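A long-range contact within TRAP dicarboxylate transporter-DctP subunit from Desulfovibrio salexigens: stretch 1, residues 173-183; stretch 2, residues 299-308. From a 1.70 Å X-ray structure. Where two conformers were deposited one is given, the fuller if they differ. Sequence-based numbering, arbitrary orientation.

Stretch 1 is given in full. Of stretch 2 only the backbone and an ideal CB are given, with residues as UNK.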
# COMPACT_ATOMS: atom_id res chain seq x y z
N GLY A 173 1.77 -6.90 -12.17
CA GLY A 173 1.94 -7.69 -10.95
C GLY A 173 0.72 -8.51 -10.56
O GLY A 173 0.11 -9.18 -11.38
N ILE A 174 0.39 -8.50 -9.27
CA ILE A 174 -0.69 -9.36 -8.79
C ILE A 174 -2.05 -8.97 -9.36
O ILE A 174 -2.93 -9.83 -9.53
CB ILE A 174 -0.76 -9.39 -7.25
CG1 ILE A 174 -1.65 -10.55 -6.79
CG2 ILE A 174 -1.29 -8.10 -6.69
CD1 ILE A 174 -1.45 -10.85 -5.35
N LEU A 175 -2.24 -7.69 -9.63
CA LEU A 175 -3.52 -7.24 -10.18
C LEU A 175 -3.75 -7.81 -11.58
O LEU A 175 -4.87 -8.12 -11.96
CB LEU A 175 -3.60 -5.73 -10.20
CG LEU A 175 -3.59 -5.06 -8.82
CD1 LEU A 175 -3.72 -3.56 -9.01
CD2 LEU A 175 -4.70 -5.59 -7.93
N SER A 176 -2.68 -7.95 -12.37
CA SER A 176 -2.82 -8.60 -13.67
C SER A 176 -3.25 -10.05 -13.48
O SER A 176 -4.11 -10.55 -14.20
CB SER A 176 -1.52 -8.55 -14.47
OG SER A 176 -1.27 -7.23 -14.90
N LYS A 177 -2.63 -10.72 -12.51
CA LYS A 177 -2.95 -12.12 -12.28
C LYS A 177 -4.43 -12.25 -11.92
O LYS A 177 -5.13 -13.15 -12.42
CB LYS A 177 -2.05 -12.72 -11.18
CG LYS A 177 -0.62 -12.94 -11.62
CD LYS A 177 0.25 -13.42 -10.45
CE LYS A 177 1.46 -14.17 -10.93
NZ LYS A 177 1.09 -15.47 -11.57
N ILE A 178 -4.89 -11.35 -11.06
CA ILE A 178 -6.30 -11.33 -10.67
C ILE A 178 -7.21 -11.10 -11.88
O ILE A 178 -8.18 -11.83 -12.09
CB ILE A 178 -6.53 -10.30 -9.58
CG1 ILE A 178 -5.84 -10.78 -8.30
CG2 ILE A 178 -8.02 -10.09 -9.35
CD1 ILE A 178 -5.77 -9.74 -7.21
N LEU A 179 -6.89 -10.11 -12.70
CA LEU A 179 -7.69 -9.90 -13.90
C LEU A 179 -7.74 -11.13 -14.80
O LEU A 179 -8.79 -11.45 -15.35
CB LEU A 179 -7.15 -8.71 -14.68
CG LEU A 179 -7.41 -7.34 -14.06
CD1 LEU A 179 -6.61 -6.28 -14.79
CD2 LEU A 179 -8.89 -7.02 -14.10
N GLU A 180 -6.60 -11.79 -14.99
CA GLU A 180 -6.58 -12.96 -15.85
C GLU A 180 -7.53 -14.00 -15.26
O GLU A 180 -8.31 -14.63 -15.99
CB GLU A 180 -5.16 -13.54 -15.99
CG GLU A 180 -5.05 -14.62 -17.06
CD GLU A 180 -5.33 -14.10 -18.47
OE1 GLU A 180 -4.85 -13.00 -18.81
OE2 GLU A 180 -6.04 -14.80 -19.23
N SER A 181 -7.49 -14.17 -13.94
CA SER A 181 -8.32 -15.19 -13.30
C SER A 181 -9.81 -14.88 -13.42
O SER A 181 -10.65 -15.78 -13.33
CB SER A 181 -7.94 -15.38 -11.83
OG SER A 181 -8.52 -14.40 -10.97
N LEU A 182 -10.14 -13.61 -13.63
CA LEU A 182 -11.54 -13.19 -13.79
C LEU A 182 -11.96 -13.11 -15.25
O LEU A 182 -13.06 -12.67 -15.57
CB LEU A 182 -11.76 -11.83 -13.12
CG LEU A 182 -11.46 -11.80 -11.62
CD1 LEU A 182 -11.75 -10.43 -11.07
CD2 LEU A 182 -12.27 -12.85 -10.87
N GLY A 183 -11.09 -13.55 -16.16
CA GLY A 183 -11.44 -13.58 -17.56
C GLY A 183 -11.26 -12.27 -18.30
O GLY A 183 -11.70 -12.14 -19.44
N UNK A 299 -17.29 -15.16 -5.84
CA UNK A 299 -16.65 -15.78 -7.00
C UNK A 299 -15.24 -15.25 -7.18
O UNK A 299 -14.31 -16.02 -7.47
CB UNK A 299 -17.47 -15.53 -8.27
N UNK A 300 -15.06 -13.95 -6.99
CA UNK A 300 -13.72 -13.37 -7.07
C UNK A 300 -12.79 -14.01 -6.05
O UNK A 300 -11.67 -14.35 -6.38
CB UNK A 300 -13.78 -11.86 -6.85
N UNK A 301 -13.27 -14.21 -4.82
CA UNK A 301 -12.45 -14.87 -3.80
C UNK A 301 -12.05 -16.28 -4.22
O UNK A 301 -10.90 -16.70 -4.09
CB UNK A 301 -13.20 -14.92 -2.47
N UNK A 302 -13.03 -17.04 -4.71
CA UNK A 302 -12.80 -18.42 -5.09
C UNK A 302 -11.78 -18.49 -6.21
O UNK A 302 -10.94 -19.38 -6.23
CB UNK A 302 -14.11 -19.09 -5.51
N UNK A 303 -11.86 -17.54 -7.14
CA UNK A 303 -11.00 -17.57 -8.32
C UNK A 303 -9.60 -17.11 -7.99
O UNK A 303 -8.67 -17.39 -8.75
CB UNK A 303 -11.58 -16.70 -9.43
N UNK A 304 -9.44 -16.40 -6.88
CA UNK A 304 -8.13 -15.83 -6.55
C UNK A 304 -7.48 -16.60 -5.38
O UNK A 304 -6.37 -16.29 -4.97
CB UNK A 304 -8.27 -14.35 -6.20
N UNK A 305 -8.15 -17.62 -4.88
CA UNK A 305 -7.56 -18.43 -3.81
C UNK A 305 -6.17 -19.01 -4.17
O UNK A 305 -5.29 -19.07 -3.30
CB UNK A 305 -8.51 -19.57 -3.46
N UNK A 306 -5.92 -19.37 -5.44
CA UNK A 306 -4.57 -19.82 -5.81
C UNK A 306 -3.45 -18.82 -5.48
O UNK A 306 -2.31 -19.25 -5.23
CB UNK A 306 -4.54 -20.12 -7.31
N UNK A 307 -3.74 -17.52 -5.45
CA UNK A 307 -2.68 -16.54 -5.15
C UNK A 307 -2.30 -16.68 -3.68
O UNK A 307 -1.14 -16.54 -3.33
CB UNK A 307 -3.13 -15.11 -5.46
N UNK A 308 -3.27 -16.99 -2.84
CA UNK A 308 -3.04 -17.18 -1.42
C UNK A 308 -2.26 -18.47 -1.24
O UNK A 308 -1.29 -18.55 -0.46
CB UNK A 308 -4.35 -17.21 -0.64

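At position 299 the CA-to-CB bond points sideways and nothing of stretch 1 lies within 5.5 Å of CB. Almost any helix-compatible residue would suit; it is Ala299.

Position 300 also points sideways, but its ideal CB is 4.4 Å from CD2 of Leu182. A methyl group calls for an apolar partner, and a branched or longer aliphatic chain would reach it. The residue is Ile300; its CG1 packs 3.9 Å from Leu182 CD2.

Position 301 points away, and 302 is out of reach. Stretch 1 sets no demand at either. They are Lys301 and Asp302.

Position 303 points toward stretch 1. Its ideal CB is 4.1 Å from the carbonyl O of Ser181 and 4.2 Å from CD2 of Leu182. The surroundings are mixed, so a chain with an aliphatic stem and a polar tip would fit, though a smaller one could too. It is Lys303. Its CD lies 3.8 Å from Leu182 CD2. Its NZ donates to water 1 (NZ to water O, 2.9 Å), and that water donates to Ser181 O (water O to Ser181 O, 2.8 Å). The lysine thus reaches the end of the first helix through a water.

Position 304 points toward stretch 1, with its ideal CB 4.8 Å from both Ser181 OG and Ile178 CG1. CA of 304 is 6.4 Å from CA of Ile178, so a small or medium side chain suits: Ala, Ser, Thr or Val. The residue is Thr304. Its CG2 meets Ile178 CG2 at 4.0 Å and Ser181 OG at 3.6 Å. Its hydroxyl turns back to its own helix, OG1 donating to Ile300 O at 2.9 Å. Ser181 does likewise, OG donating to Ile178 O at 2.8 Å. No direct hydrogen bond joins the stretches.

Position 305 is out of reach and open in choice; it is Leu305.

Position 306 is also out of reach. Its N has no bond to the turn before, at the kink, and its phi of -55° is one proline accepts. It is Pro306.

Position 307 points toward stretch 1, its ideal CB 4.6 Å from Ile174 CD1. Ile174 and Ile178 offer an apolar surface, favouring Leu, Ile or Met. It is Leu307, which has the largest area covered in this contact. Its CD1 touches Ile178 CG1 at 3.4 Å and Ile174 CG1 at 3.8 Å; its CD2 lies 4.0 Å from Lys177 CD.

Position 308 is out of reach and unconstrained here; it is Ile308.

Stretch 2, residues 299-308: AIKDKTLPLI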
# COMPACT_ATOMS: atom_id res chain seq x y z
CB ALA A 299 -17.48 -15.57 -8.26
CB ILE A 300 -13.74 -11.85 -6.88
CG1 ILE A 300 -14.43 -11.20 -8.07
CG2 ILE A 300 -12.30 -11.32 -6.73
CD1 ILE A 300 -14.74 -9.73 -7.88
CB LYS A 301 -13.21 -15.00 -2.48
CG LYS A 301 -13.35 -13.74 -1.66
CD LYS A 301 -13.72 -14.09 -0.20
CE LYS A 301 -12.70 -15.06 0.43
NZ LYS A 301 -12.93 -15.39 1.88
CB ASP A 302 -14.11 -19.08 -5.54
CG ASP A 302 -15.13 -19.19 -4.43
OD1 ASP A 302 -14.77 -18.98 -3.25
OD2 ASP A 302 -16.30 -19.50 -4.75
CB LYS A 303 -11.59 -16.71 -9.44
CG LYS A 303 -12.83 -17.37 -10.09
CD LYS A 303 -13.63 -16.37 -10.92
CE LYS A 303 -14.86 -16.97 -11.59
NZ LYS A 303 -14.54 -17.86 -12.76
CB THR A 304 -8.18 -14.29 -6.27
OG1 THR A 304 -9.03 -13.99 -5.17
CG2 THR A 304 -8.66 -13.53 -7.49
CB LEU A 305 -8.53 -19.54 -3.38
CG LEU A 305 -8.18 -20.29 -2.09
CD1 LEU A 305 -7.86 -19.34 -0.93
CD2 LEU A 305 -9.33 -21.20 -1.71
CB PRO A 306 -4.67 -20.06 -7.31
CG PRO A 306 -6.14 -20.38 -7.53
CD PRO A 306 -6.89 -19.54 -6.55
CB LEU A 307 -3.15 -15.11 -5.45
CG LEU A 307 -3.46 -14.87 -6.92
CD1 LEU A 307 -4.03 -13.47 -7.17
CD2 LEU A 307 -2.21 -15.08 -7.78
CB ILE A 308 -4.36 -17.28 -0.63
CG1 ILE A 308 -5.29 -16.10 -0.94
CG2 ILE A 308 -4.06 -17.40 0.84
CD1 ILE A 308 -4.71 -14.81 -0.69
O HOH W 1 -13.05 -16.37 -14.74
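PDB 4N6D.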